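Uncharacterized protein (Escherichia coli O157:H7, PDB 4ZV9) is of unknown function but, as a dienelactone hydrolase family member with an alpha/beta-hydrolase fold, probably hydrolyses ester or lactone bonds. Local coordinates at residues A[58-61]-A[62-66]; A[88-91]-A[92-95]; A[111-114]-A[115-119]; A[182-185]-A[186-189]; A[210-213]-A[214-217]. All coordinates share one frame; numbering follows the deposited sequence.

Interaction 1: residues A[58-61]-A[62-66]; sequences IEDV and ARRVA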
loop_
_atom_site.group_PDB
_atom_site.type_symbol
_atom_site.label_atom_id
_atom_site.label_comp_id
_atom_site.label_asym_id
_atom_site.label_seq_id
_atom_site.Cartn_x
_atom_site.Cartn_y
_atom_site.Cartn_z
ATOM N N ILE A 58 0.835 -9.516 3.899
ATOM C CA ILE A 58 0.646 -8.619 2.759
ATOM C C ILE A 58 0.005 -9.338 1.568
ATOM O O ILE A 58 -0.826 -8.764 0.854
ATOM C CB ILE A 58 1.970 -7.953 2.341
ATOM C CG1 ILE A 58 2.495 -7.097 3.493
ATOM C CG2 ILE A 58 1.769 -7.120 1.077
ATOM C CD1 ILE A 58 1.601 -5.907 3.856
ATOM N N GLU A 59 0.395 -10.582 1.331
ATOM C CA GLU A 59 -0.234 -11.360 0.260
ATOM C C GLU A 59 -1.732 -11.514 0.534
ATOM O O GLU A 59 -2.565 -11.411 -0.379
ATOM C CB GLU A 59 0.458 -12.720 0.082
ATOM C CG GLU A 59 1.860 -12.579 -0.492
ATOM C CD GLU A 59 2.537 -13.924 -0.772
ATOM O OE1 GLU A 59 2.194 -14.896 -0.093
ATOM O OE2 GLU A 59 3.422 -13.979 -1.645
ATOM N N ASP A 60 -2.087 -11.749 1.794
ATOM C CA ASP A 60 -3.502 -11.838 2.158
ATOM C C ASP A 60 -4.200 -10.494 1.880
ATOM O O ASP A 60 -5.309 -10.468 1.363
ATOM C CB ASP A 60 -3.670 -12.219 3.619
ATOM C CG ASP A 60 -5.090 -12.630 3.941
ATOM O OD1 ASP A 60 -5.597 -13.592 3.313
ATOM O OD2 ASP A 60 -5.682 -12.045 4.847
ATOM N N VAL A 61 -3.551 -9.382 2.224
ATOM C CA VAL A 61 -4.157 -8.072 1.987
ATOM C C VAL A 61 -4.438 -7.886 0.493
ATOM O O VAL A 61 -5.489 -7.366 0.119
ATOM C CB VAL A 61 -3.298 -6.932 2.559
ATOM C CG1 VAL A 61 -3.831 -5.574 2.116
ATOM C CG2 VAL A 61 -3.281 -7.024 4.073
ATOM N N ALA A 62 -3.506 -8.327 -0.350
ATOM C CA ALA A 62 -3.697 -8.247 -1.792
ATOM C C ALA A 62 -4.946 -9.016 -2.200
ATOM O O ALA A 62 -5.742 -8.532 -3.021
ATOM C CB ALA A 62 -2.472 -8.730 -2.527
ATOM N N ARG A 63 -5.145 -10.191 -1.625
ATOM C CA ARG A 63 -6.344 -10.964 -1.898
ATOM C C ARG A 63 -7.614 -10.256 -1.395
ATOM O O ARG A 63 -8.643 -10.293 -2.071
ATOM C CB ARG A 63 -6.245 -12.372 -1.326
ATOM C CG ARG A 63 -5.169 -13.226 -1.985
ATOM C CD ARG A 63 -5.276 -14.693 -1.572
ATOM N NE ARG A 63 -5.021 -14.916 -0.154
ATOM C CZ ARG A 63 -3.830 -15.141 0.386
ATOM N NH1 ARG A 63 -2.717 -15.133 -0.348
ATOM N NH2 ARG A 63 -3.738 -15.352 1.690
ATOM N N ARG A 64 -7.534 -9.571 -0.256
ATOM C CA ARG A 64 -8.690 -8.796 0.251
ATOM C C ARG A 64 -9.066 -7.674 -0.722
ATOM O O ARG A 64 -10.240 -7.397 -0.925
ATOM C CB ARG A 64 -8.411 -8.189 1.615
ATOM C CG ARG A 64 -8.061 -9.217 2.685
ATOM C CD ARG A 64 -7.731 -8.545 4.007
ATOM N NE ARG A 64 -6.903 -9.406 4.829
ATOM C CZ ARG A 64 -6.460 -9.103 6.038
ATOM N NH1 ARG A 64 -6.819 -7.960 6.621
ATOM N NH2 ARG A 64 -5.677 -9.971 6.681
ATOM N N VAL A 65 -8.063 -7.039 -1.314
ATOM C CA VAL A 65 -8.297 -6.015 -2.309
ATOM C C VAL A 65 -9.010 -6.586 -3.536
ATOM O O VAL A 65 -9.942 -5.969 -4.070
ATOM C CB VAL A 65 -6.979 -5.319 -2.725
ATOM C CG1 VAL A 65 -7.210 -4.368 -3.888
ATOM C CG2 VAL A 65 -6.403 -4.562 -1.530
ATOM N N ALA A 66 -8.567 -7.745 -3.999
ATOM C CA ALA A 66 -9.208 -8.385 -5.140
ATOM C C ALA A 66 -10.637 -8.819 -4.802
ATOM O O ALA A 66 -11.513 -8.763 -5.659
ATOM C CB ALA A 66 -8.382 -9.570 -5.639
HETATM O O HOH W 1 -0.046 -16.414 0.068
#

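Interaction 2: residues A[88-91]-A[92-95]; sequences DDKG and RELQ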
loop_
_atom_site.group_PDB
_atom_site.type_symbol
_atom_site.label_atom_id
_atom_site.label_comp_id
_atom_site.label_asym_id
_atom_site.label_seq_id
_atom_site.Cartn_x
_atom_site.Cartn_y
_atom_site.Cartn_z
ATOM N N ASP A 88 10.166 -12.885 9.565
ATOM C CA ASP A 88 10.203 -11.437 9.602
ATOM C C ASP A 88 11.529 -10.835 10.078
ATOM O O ASP A 88 11.924 -9.784 9.584
ATOM C CB ASP A 88 9.031 -10.910 10.436
ATOM C CG ASP A 88 7.706 -10.923 9.672
ATOM O OD1 ASP A 88 7.632 -11.433 8.529
ATOM O OD2 ASP A 88 6.720 -10.425 10.247
ATOM N N ASP A 89 12.220 -11.490 11.012
ATOM C CA ASP A 89 13.513 -10.979 11.489
ATOM C C ASP A 89 14.537 -10.904 10.351
ATOM O O ASP A 89 15.241 -9.903 10.191
ATOM C CB ASP A 89 14.079 -11.858 12.618
ATOM C CG ASP A 89 13.353 -11.671 13.950
ATOM O OD1 ASP A 89 12.701 -10.621 14.147
ATOM O OD2 ASP A 89 13.472 -12.561 14.824
ATOM N N LYS A 90 14.656 -11.982 9.580
ATOM C CA LYS A 90 15.595 -11.997 8.474
ATOM C C LYS A 90 15.100 -11.036 7.388
ATOM O O LYS A 90 15.905 -10.353 6.753
ATOM C CB LYS A 90 15.767 -13.407 7.920
ATOM C CG LYS A 90 16.837 -13.532 6.849
ATOM C CD LYS A 90 18.214 -13.235 7.398
ATOM C CE LYS A 90 19.275 -13.452 6.336
ATOM N NZ LYS A 90 20.643 -13.278 6.895
ATOM N N GLY A 91 13.786 -10.954 7.216
ATOM C CA GLY A 91 13.197 -10.043 6.247
ATOM C C GLY A 91 13.602 -8.611 6.554
ATOM O O GLY A 91 13.970 -7.866 5.654
ATOM N N ARG A 92 13.531 -8.236 7.830
ATOM C CA ARG A 92 13.910 -6.880 8.272
ATOM C C ARG A 92 15.372 -6.573 8.003
ATOM O O ARG A 92 15.703 -5.507 7.502
ATOM C CB ARG A 92 13.601 -6.679 9.758
ATOM C CG ARG A 92 12.258 -6.027 9.986
ATOM C CD ARG A 92 11.909 -5.799 11.450
ATOM N NE ARG A 92 11.924 -7.033 12.229
ATOM C CZ ARG A 92 10.854 -7.705 12.676
ATOM N NH1 ARG A 92 9.611 -7.270 12.480
ATOM N NH2 ARG A 92 11.043 -8.827 13.362
ATOM N N GLU A 93 16.231 -7.517 8.347
ATOM C CA GLU A 93 17.656 -7.391 8.111
ATOM C C GLU A 93 17.983 -7.242 6.626
ATOM O O GLU A 93 18.777 -6.391 6.239
ATOM C CB GLU A 93 18.348 -8.624 8.690
ATOM C CG GLU A 93 19.812 -8.749 8.324
ATOM C CD GLU A 93 20.416 -10.034 8.861
ATOM O OE1 GLU A 93 19.802 -10.653 9.770
ATOM O OE2 GLU A 93 21.500 -10.424 8.384
ATOM N N LEU A 94 17.348 -8.053 5.792
ATOM C CA LEU A 94 17.578 -7.987 4.354
ATOM C C LEU A 94 17.090 -6.672 3.757
ATOM O O LEU A 94 17.766 -6.095 2.902
ATOM C CB LEU A 94 16.908 -9.159 3.618
ATOM C CG LEU A 94 17.550 -10.531 3.847
ATOM C CD1 LEU A 94 16.700 -11.628 3.211
ATOM C CD2 LEU A 94 18.974 -10.593 3.308
ATOM N N GLN A 95 15.918 -6.200 4.183
ATOM C CA GLN A 95 15.356 -4.989 3.572
ATOM C C GLN A 95 16.265 -3.784 3.832
ATOM O O GLN A 95 16.386 -2.909 2.986
ATOM C CB GLN A 95 13.908 -4.752 4.013
ATOM C CG GLN A 95 13.230 -3.643 3.228
ATOM C CD GLN A 95 11.708 -3.685 3.302
ATOM O OE1 GLN A 95 11.090 -4.740 3.203
ATOM N NE2 GLN A 95 11.097 -2.521 3.433
#

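Interaction 3: residues A[111-114]-A[115-119]; sequences IEFM and QRYPQ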
loop_
_atom_site.group_PDB
_atom_site.type_symbol
_atom_site.label_atom_id
_atom_site.label_comp_id
_atom_site.label_asym_id
_atom_site.label_seq_id
_atom_site.Cartn_x
_atom_site.Cartn_y
_atom_site.Cartn_z
ATOM N N ILE A 111 3.207 1.049 -10.023
ATOM C CA ILE A 111 2.110 1.967 -10.352
ATOM C C ILE A 111 2.028 2.125 -11.876
ATOM O O ILE A 111 0.950 2.024 -12.482
ATOM C CB ILE A 111 2.292 3.353 -9.709
ATOM C CG1 ILE A 111 2.181 3.253 -8.191
ATOM C CG2 ILE A 111 1.238 4.347 -10.240
ATOM C CD1 ILE A 111 2.601 4.512 -7.436
ATOM N N GLU A 112 3.167 2.376 -12.497
ATOM C CA GLU A 112 3.203 2.594 -13.941
ATOM C C GLU A 112 2.775 1.353 -14.719
ATOM O O GLU A 112 2.072 1.462 -15.710
ATOM C CB GLU A 112 4.590 3.104 -14.384
ATOM C CG GLU A 112 4.949 4.461 -13.788
ATOM C CD GLU A 112 6.277 5.015 -14.277
ATOM O OE1 GLU A 112 6.776 4.554 -15.346
ATOM O OE2 GLU A 112 6.810 5.920 -13.578
ATOM N N PHE A 113 3.225 0.190 -14.263
ATOM C CA PHE A 113 2.878 -1.064 -14.877
ATOM C C PHE A 113 1.367 -1.301 -14.797
ATOM O O PHE A 113 0.759 -1.719 -15.780
ATOM C CB PHE A 113 3.646 -2.214 -14.200
ATOM C CG PHE A 113 3.370 -3.576 -14.793
ATOM C CD1 PHE A 113 3.945 -3.960 -15.986
ATOM C CD2 PHE A 113 2.556 -4.475 -14.130
ATOM C CE1 PHE A 113 3.687 -5.214 -16.531
ATOM C CE2 PHE A 113 2.297 -5.734 -14.661
ATOM C CZ PHE A 113 2.867 -6.106 -15.856
HETATM N N MSE A 114 0.763 -1.005 -13.652
HETATM C CA MSE A 114 -0.679 -1.206 -13.482
HETATM C C MSE A 114 -1.463 -0.177 -14.282
HETATM O O MSE A 114 -2.606 -0.430 -14.655
HETATM C CB MSE A 114 -1.063 -1.206 -11.999
HETATM C CG MSE A 114 -0.567 -2.455 -11.277
HETATM SE SE MSE A 114 -1.681 -3.974 -11.892
HETATM C CE MSE A 114 -0.576 -4.688 -13.330
ATOM N N GLN A 115 -0.867 0.985 -14.547
ATOM C CA GLN A 115 -1.521 2.017 -15.376
ATOM C C GLN A 115 -1.726 1.518 -16.798
ATOM O O GLN A 115 -2.736 1.813 -17.427
ATOM C CB GLN A 115 -0.686 3.315 -15.449
ATOM C CG GLN A 115 -0.894 4.290 -14.285
ATOM C CD GLN A 115 0.130 5.423 -14.196
ATOM O OE1 GLN A 115 1.209 5.346 -14.763
ATOM N NE2 GLN A 115 -0.190 6.451 -13.420
ATOM N N ARG A 116 -0.754 0.765 -17.293
ATOM C CA ARG A 116 -0.771 0.277 -18.665
ATOM C C ARG A 116 -1.237 -1.171 -18.820
ATOM O O ARG A 116 -1.263 -1.696 -19.931
ATOM C CB ARG A 116 0.636 0.415 -19.239
ATOM C CG ARG A 116 1.180 1.825 -19.061
ATOM C CD ARG A 116 2.666 1.910 -19.320
ATOM N NE ARG A 116 3.235 3.144 -18.791
ATOM C CZ ARG A 116 3.583 4.221 -19.490
ATOM N NH1 ARG A 116 3.461 4.272 -20.814
ATOM N NH2 ARG A 116 4.080 5.265 -18.842
ATOM N N TYR A 117 -1.599 -1.810 -17.720
ATOM C CA TYR A 117 -2.001 -3.215 -17.743
ATOM C C TYR A 117 -3.264 -3.365 -18.599
ATOM O O TYR A 117 -4.264 -2.716 -18.318
ATOM C CB TYR A 117 -2.239 -3.704 -16.314
ATOM C CG TYR A 117 -2.341 -5.215 -16.187
ATOM C CD1 TYR A 117 -1.210 -6.021 -16.323
ATOM C CD2 TYR A 117 -3.540 -5.823 -15.903
ATOM C CE1 TYR A 117 -1.286 -7.405 -16.191
ATOM C CE2 TYR A 117 -3.633 -7.205 -15.773
ATOM C CZ TYR A 117 -2.499 -7.986 -15.919
ATOM O OH TYR A 117 -2.605 -9.355 -15.778
ATOM N N PRO A 118 -3.227 -4.230 -19.625
ATOM C CA PRO A 118 -4.369 -4.375 -20.543
ATOM C C PRO A 118 -5.730 -4.625 -19.897
ATOM O O PRO A 118 -6.734 -4.088 -20.382
ATOM C CB PRO A 118 -3.969 -5.566 -21.450
ATOM C CG PRO A 118 -2.486 -5.671 -21.322
ATOM C CD PRO A 118 -2.177 -5.233 -19.913
ATOM N N GLN A 119 -5.777 -5.419 -18.827
ATOM C CA GLN A 119 -7.045 -5.715 -18.164
ATOM C C GLN A 119 -7.444 -4.673 -17.132
ATOM O O GLN A 119 -8.556 -4.730 -16.597
ATOM C CB GLN A 119 -7.019 -7.096 -17.501
ATOM C CG GLN A 119 -6.915 -8.233 -18.484
ATOM C CD GLN A 119 -6.770 -9.572 -17.789
ATOM O OE1 GLN A 119 -6.243 -9.644 -16.696
ATOM N NE2 GLN A 119 -7.236 -10.635 -18.423
#

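Interaction 4: residues A[182-185]-A[186-189]; sequences EGWP and AYEA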
loop_
_atom_site.group_PDB
_atom_site.type_symbol
_atom_site.label_atom_id
_atom_site.label_comp_id
_atom_site.label_asym_id
_atom_site.label_seq_id
_atom_site.Cartn_x
_atom_site.Cartn_y
_atom_site.Cartn_z
ATOM N N GLU A 182 4.237 12.370 15.457
ATOM C CA GLU A 182 5.013 13.607 15.655
ATOM C C GLU A 182 5.010 14.480 14.419
ATOM O O GLU A 182 4.973 15.693 14.520
ATOM C CB GLU A 182 6.482 13.257 15.911
ATOM C CG GLU A 182 7.220 14.191 16.842
ATOM C CD GLU A 182 8.608 13.668 17.173
ATOM O OE1 GLU A 182 8.991 12.596 16.639
ATOM O OE2 GLU A 182 9.300 14.311 17.989
ATOM N N GLY A 183 5.097 13.847 13.254
ATOM C CA GLY A 183 5.136 14.576 11.991
ATOM C C GLY A 183 3.790 14.909 11.365
ATOM O O GLY A 183 3.725 15.673 10.401
ATOM N N TRP A 184 2.708 14.369 11.917
ATOM C CA TRP A 184 1.377 14.600 11.350
ATOM C C TRP A 184 0.929 16.069 11.345
ATOM O O TRP A 184 0.473 16.560 10.316
ATOM C CB TRP A 184 0.333 13.667 11.977
ATOM C CG TRP A 184 -1.092 13.971 11.604
ATOM C CD1 TRP A 184 -2.123 14.189 12.469
ATOM C CD2 TRP A 184 -1.640 14.143 10.280
ATOM N NE1 TRP A 184 -3.278 14.462 11.774
ATOM C CE2 TRP A 184 -3.013 14.443 10.432
ATOM C CE3 TRP A 184 -1.108 14.071 8.986
ATOM C CZ2 TRP A 184 -3.863 14.673 9.341
ATOM C CZ3 TRP A 184 -1.959 14.291 7.894
ATOM C CH2 TRP A 184 -3.318 14.587 8.085
ATOM N N PRO A 185 1.064 16.789 12.477
ATOM C CA PRO A 185 0.590 18.166 12.446
ATOM C C PRO A 185 1.179 19.028 11.321
ATOM O O PRO A 185 0.454 19.821 10.723
ATOM C CB PRO A 185 0.979 18.702 13.841
ATOM C CG PRO A 185 0.938 17.494 14.718
ATOM C CD PRO A 185 1.401 16.350 13.845
ATOM N N ALA A 186 2.475 18.902 11.050
ATOM C CA ALA A 186 3.086 19.680 9.974
ATOM C C ALA A 186 2.515 19.258 8.613
ATOM O O ALA A 186 2.277 20.085 7.744
ATOM C CB ALA A 186 4.601 19.526 9.986
ATOM N N TYR A 187 2.278 17.962 8.447
ATOM C CA TYR A 187 1.723 17.439 7.200
ATOM C C TYR A 187 0.293 17.934 7.023
ATOM O O TYR A 187 -0.074 18.444 5.958
ATOM C CB TYR A 187 1.804 15.907 7.212
ATOM C CG TYR A 187 1.476 15.185 5.914
ATOM C CD1 TYR A 187 1.560 15.817 4.671
ATOM C CD2 TYR A 187 1.229 13.822 5.924
ATOM C CE1 TYR A 187 1.287 15.125 3.491
ATOM C CE2 TYR A 187 0.977 13.127 4.754
ATOM C CZ TYR A 187 1.007 13.778 3.541
ATOM O OH TYR A 187 0.773 13.069 2.384
ATOM N N GLU A 188 -0.502 17.843 8.087
ATOM C CA GLU A 188 -1.880 18.305 8.021
ATOM C C GLU A 188 -1.956 19.790 7.704
ATOM O O GLU A 188 -2.788 20.210 6.895
ATOM C CB GLU A 188 -2.661 18.007 9.301
ATOM C CG GLU A 188 -4.139 18.298 9.109
ATOM C CD GLU A 188 -5.036 17.780 10.209
ATOM O OE1 GLU A 188 -4.572 17.652 11.363
ATOM O OE2 GLU A 188 -6.243 17.583 9.923
ATOM N N ALA A 189 -1.111 20.587 8.348
ATOM C CA ALA A 189 -1.123 22.034 8.127
ATOM C C ALA A 189 -0.817 22.357 6.666
ATOM O O ALA A 189 -1.440 23.251 6.083
ATOM C CB ALA A 189 -0.140 22.737 9.058
HETATM O O HOH W 2 4.158 17.701 13.064
HETATM O O HOH W 3 -5.713 14.910 12.964
#

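Interaction 5: residues A[210-213]-A[214-217]; sequences FHND and STPR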
loop_
_atom_site.group_PDB
_atom_site.type_symbol
_atom_site.label_atom_id
_atom_site.label_comp_id
_atom_site.label_asym_id
_atom_site.label_seq_id
_atom_site.Cartn_x
_atom_site.Cartn_y
_atom_site.Cartn_z
ATOM N N PHE A 210 -1.555 -2.086 13.872
ATOM C CA PHE A 210 -2.846 -2.619 14.367
ATOM C C PHE A 210 -3.652 -3.398 13.334
ATOM O O PHE A 210 -4.511 -4.188 13.706
ATOM C CB PHE A 210 -3.734 -1.548 15.049
ATOM C CG PHE A 210 -4.259 -0.491 14.122
ATOM C CD1 PHE A 210 -5.338 -0.747 13.279
ATOM C CD2 PHE A 210 -3.712 0.780 14.121
ATOM C CE1 PHE A 210 -5.830 0.234 12.429
ATOM C CE2 PHE A 210 -4.213 1.770 13.285
ATOM C CZ PHE A 210 -5.272 1.493 12.434
ATOM N N HIS A 211 -3.386 -3.177 12.054
ATOM C CA HIS A 211 -4.056 -3.934 11.002
ATOM C C HIS A 211 -3.377 -5.287 10.747
ATOM O O HIS A 211 -3.981 -6.174 10.128
ATOM C CB HIS A 211 -4.065 -3.131 9.709
ATOM C CG HIS A 211 -4.880 -3.754 8.622
ATOM N ND1 HIS A 211 -4.323 -4.536 7.633
ATOM C CD2 HIS A 211 -6.214 -3.730 8.381
ATOM C CE1 HIS A 211 -5.278 -4.962 6.826
ATOM N NE2 HIS A 211 -6.433 -4.486 7.257
ATOM N N ASN A 212 -2.142 -5.456 11.218
ATOM C CA ASN A 212 -1.403 -6.694 10.969
ATOM C C ASN A 212 -1.823 -7.788 11.949
ATOM O O ASN A 212 -1.326 -7.879 13.066
ATOM C CB ASN A 212 0.106 -6.466 11.008
ATOM C CG ASN A 212 0.898 -7.683 10.511
ATOM O OD1 ASN A 212 0.397 -8.816 10.515
ATOM N ND2 ASN A 212 2.149 -7.444 10.059
ATOM N N ASP A 213 -2.694 -8.663 11.464
ATOM C CA ASP A 213 -3.235 -9.759 12.254
ATOM C C ASP A 213 -2.235 -10.892 12.554
ATOM O O ASP A 213 -2.567 -11.810 13.296
ATOM C CB ASP A 213 -4.506 -10.286 11.587
ATOM C CG ASP A 213 -4.303 -10.568 10.123
ATOM O OD1 ASP A 213 -3.698 -11.611 9.819
ATOM O OD2 ASP A 213 -4.713 -9.723 9.291
ATOM N N SER A 214 -1.011 -10.806 12.035
ATOM C CA SER A 214 0.021 -11.795 12.365
ATOM C C SER A 214 0.919 -11.325 13.526
ATOM O O SER A 214 1.860 -12.036 13.907
ATOM C CB SER A 214 0.879 -12.108 11.140
ATOM O OG SER A 214 1.726 -11.007 10.781
ATOM N N THR A 215 0.614 -10.174 14.120
ATOM C CA THR A 215 1.440 -9.630 15.220
ATOM C C THR A 215 0.595 -9.343 16.458
ATOM O O THR A 215 -0.620 -9.180 16.360
ATOM C CB THR A 215 2.107 -8.291 14.851
ATOM O OG1 THR A 215 1.113 -7.248 14.824
ATOM C CG2 THR A 215 2.787 -8.369 13.500
ATOM N N PRO A 216 1.243 -9.250 17.632
ATOM C CA PRO A 216 0.516 -8.928 18.867
ATOM C C PRO A 216 -0.086 -7.506 18.917
ATOM O O PRO A 216 -0.887 -7.220 19.801
ATOM C CB PRO A 216 1.578 -9.097 19.969
ATOM C CG PRO A 216 2.686 -9.875 19.359
ATOM C CD PRO A 216 2.659 -9.579 17.887
ATOM N N ARG A 217 0.334 -6.624 18.012
ATOM C CA ARG A 217 -0.195 -5.263 17.955
ATOM C C ARG A 217 -1.556 -5.218 17.237
ATOM O O ARG A 217 -2.214 -4.177 17.186
ATOM C CB ARG A 217 0.831 -4.324 17.282
ATOM C CG ARG A 217 2.207 -4.285 17.976
ATOM C CD ARG A 217 3.407 -3.859 17.135
ATOM N NE ARG A 217 3.786 -4.810 16.090
ATOM C CZ ARG A 217 4.477 -5.928 16.295
ATOM N NH1 ARG A 217 4.787 -6.704 15.276
ATOM N NH2 ARG A 217 4.842 -6.283 17.517
HETATM O O HOH W 4 4.057 -9.695 10.026
#

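Interaction 1: residues A[58-61]-A[62-66]
Two guanidinium groups flank Asp60, each with one face laid against the preceding turn of helix 56-67. Over the centre of the Arg64 plane sits Val61 CG2, while Asp60 OD2 lies at its edge; the Arg63 group rests one face, toward its rim, on Glu59 O and Asp60 CA. The helix is the crossover of the beta-alpha-beta unit between strands 42-48 and 71-75, and its salt-bridge network of Asp60, Arg63 and Arg64 illustrates how i to i+3 and i to i+4 spacing lets one carboxylate serve two arginines. Asp60 CG lies beside the carbonyl carbon (chi1 -167°), which places the carboxylate between the two guanidinium groups. Its OD1 forms a salt bridge with Arg63 NH2 at 3.0 Å, the hydrogen bond being weak, and also accepts from Val5 N. Arg63 NE goes to Val5 O, so both side chains hold the N-terminal segment. Water 1 joins Arg63 NH1 to Glu59 OE1, and Glu59 OE2 meets Tyr16 OH. Arg64 grips OD2 side-on, and a second carboxylate, from Asp213, faces its NH2, which probably favours the charged arginine. Arg64 NH2 approaches the anti lone pair of Asp60 OD2 at 2.8 Å, whereas Arg64 NE reaches that oxygen from above the carboxylate plane.

Interaction 2: residues A[88-91]-A[92-95]
Arg92 and Asp89 run alongside each other in the same direction on the first turns of helix 88-97, where i to i+3 salt bridges accompany the regular i to i+4 backbone bonding. The donor Arg92 NH2 stands 2.6 Å from Asp89 OD1, which it meets almost head-on to the carboxylate C-O bond while keeping that oxygen in the guanidinium plane. A bend in the arginine chain at chi3 (-57°) folds the group back over the preceding turn, so that Asp88 O lies over one face, 3.7 Å above the plane. That same carbonyl is already satisfied by Arg92 N at 2.8 Å. The remaining carbonyls of the turn are served in the same manner: Asp89 O by Glu93 N, Lys90 O by Leu94 N and Gly91 O by Gln95 N.

The carboxylate of Asp88 looks elsewhere, OD2 pairing with Arg52 NE and OD1 accepting from Tyr84 OH and Asn55 ND2. Gln95 likewise spends both ends of its amide on the 49-53 loop, OE1 on Gly53 N and NE2 on Glu50 O. Asn87 OD1, just before the helix, takes the backbone N-H of Lys90 in the manner of an N-cap. On another side a weak ion pair links Lys90 to Glu93, and it is tentative because Glu93 was modelled in two conformers: Lys90 NZ stands 3.3 Å from Glu93 OE2 in one of them.

Interaction 3: residues A[111-114]-A[115-119]
Tyr117 turns its ring back against Phe113 and Met114 at the C-terminal end of helix 100-116, and this apolar corner is the tight part of the contact. The selenomethionine chain, bent at chi2 and chi3, runs alongside Tyr117 and brings its CE to 3.3 Å from Tyr117 CD1. Its selenium lies 5.0 Å from the ring centroid, obliquely, in a Met-aromatic contact; a second conformer of Met114 makes these distances provisional. From the Phe113 side, CE2 reaches Tyr117 CD1 at 3.9 Å, the two ring planes being inclined by 54°. Met114 also touches Leu32, Ile71 and Leu73, so the cluster seats the helix on the central sheet. At the polar end of the packed ring, Tyr117 OH bonds Lys34 NZ.

The other side is looser and polar. Gln115 N bonds Ile111 O at 2.9 Å, but Arg116 N has only weak bonds to Glu112 O and Phe113 O, as the helix gives way to the turn. Glu112 OE1 and Arg116 NH2 stay 4.5 Å apart, too far for a salt bridge, and Glu112 OE2 instead hydrogen-bonds Tyr143 OH and a glycerol probably from the crystallisation liquor. The chemistry implies a double role for Tyr117, whose ring packs on carbon and selenium while its hydroxyl pairs with a lysine.

Interaction 4: residues A[182-185]-A[186-189]
Glu182 O reaches Ala186 N through water 2, so that near the N-terminal end of helix 184-193 a water-bridged turn precedes the regular bonds. Gly183 O then receives Tyr187 N in a weak bond at 3.3 Å. Trp184 makes most of the side-chain contacts. Its chi1 of 171° swings the indole beside the carbonyl carbon and forward alongside the next turn. Trp184 O takes Glu188 N at 2.8 Å in a nearly straight bond (172°), which fixes the glutamate over the ring. Glu188 CB lies over one face of the six-membered ring, 3.6 Å from the centroid, a CH-pi contact, and the extended glutamate continues across it to bring CD to 3.4 Å from Trp184 CZ2. At the indole's edge comes Tyr187 CD2, 3.8 Å from Trp184 CZ3, with the two ring planes perpendicular. Water 3 accepts from Trp184 NE1 at 2.7 Å and gives a weak bond to Glu188 OE1. Pro185, next in line, presents its carbonyl to Ala189 N at 2.9 Å. Beyond the segments, Trp184 meets Phe173 and Leu171, Tyr187 OH bonds Asn137, and Glu188 OE2 bonds Tyr198 OH. The glutamate is therefore amphipathic in use: its methylenes roof the indole, while its carboxylate is occupied by a tyrosine hydroxyl and a shared water.

Interaction 5: residues A[210-213]-A[214-217]
Asn212 and Thr215 set their side chains at about a right angle, with the methyl CG2 of Thr215 lying 3.6 Å from Asn212 CG, so the threonine methyl packs on the amide. The hydroxyl branch of Thr215 points the other way, to the backbone: OG1 donates to Asn212 O at 3.1 Å, within the plane of that carbonyl. The same oxygen accepts Thr215 N from well above that plane, so two donors from one residue share it from different directions.

On the amide side, Asn212 OD1 is gripped by two bonds from Ser214, OG at 2.6 Å and the backbone N at 2.9 Å, both arriving from the same face of the amide plane. With chi1 70°, Ser214 OG is tucked between its own N and carbonyl carbon, which holds the hydroxyl beside the N-H that binds the same oxygen. The bond from Ser214 N defines an Asx turn, to which the hydroxyl bond is an addition; the bond from Thr215 N to Asn212 O closes a type I beta turn superimposed on it, in the loop joining strand 198-203 to helix 220-237. Asn212 ND2 is occupied too, by water 4, which also donates to Ser214 OG, and weakly by Glu50 OE1. Asp213 sends its carboxylate out of the turn to Arg64. The two ends of the loop approach each other where Phe210 CA lies 3.3 Å from Arg217 O in a CA-H...O contact.

In the fold
Interactions 1 and 5 touch directly: Arg64 NH2 reaches Asp213 OD2 at 2.8 Å, and His211 packs on both Val61 and Arg64, so the salt-bridge network of helix 56-67 extends into the 210-217 loop. Interaction 2 comes to about 5 Å from interaction 5 at nearest atoms, and both use the 49-53 loop: Arg52 pairs with Asp88 and touches Asn212 and Thr215. After strand 123-128 the modified Cys130 follows Phe129, a place consistent with the nucleophile elbow of the family. Interactions 1 and 5 border this region through Phe129, which touches Ile58 and His211; interaction 2 is linked to them through the neighbouring loop. Interactions 3 and 4 lie farther off, their centres about 31 and 25 Å from that of interaction 5.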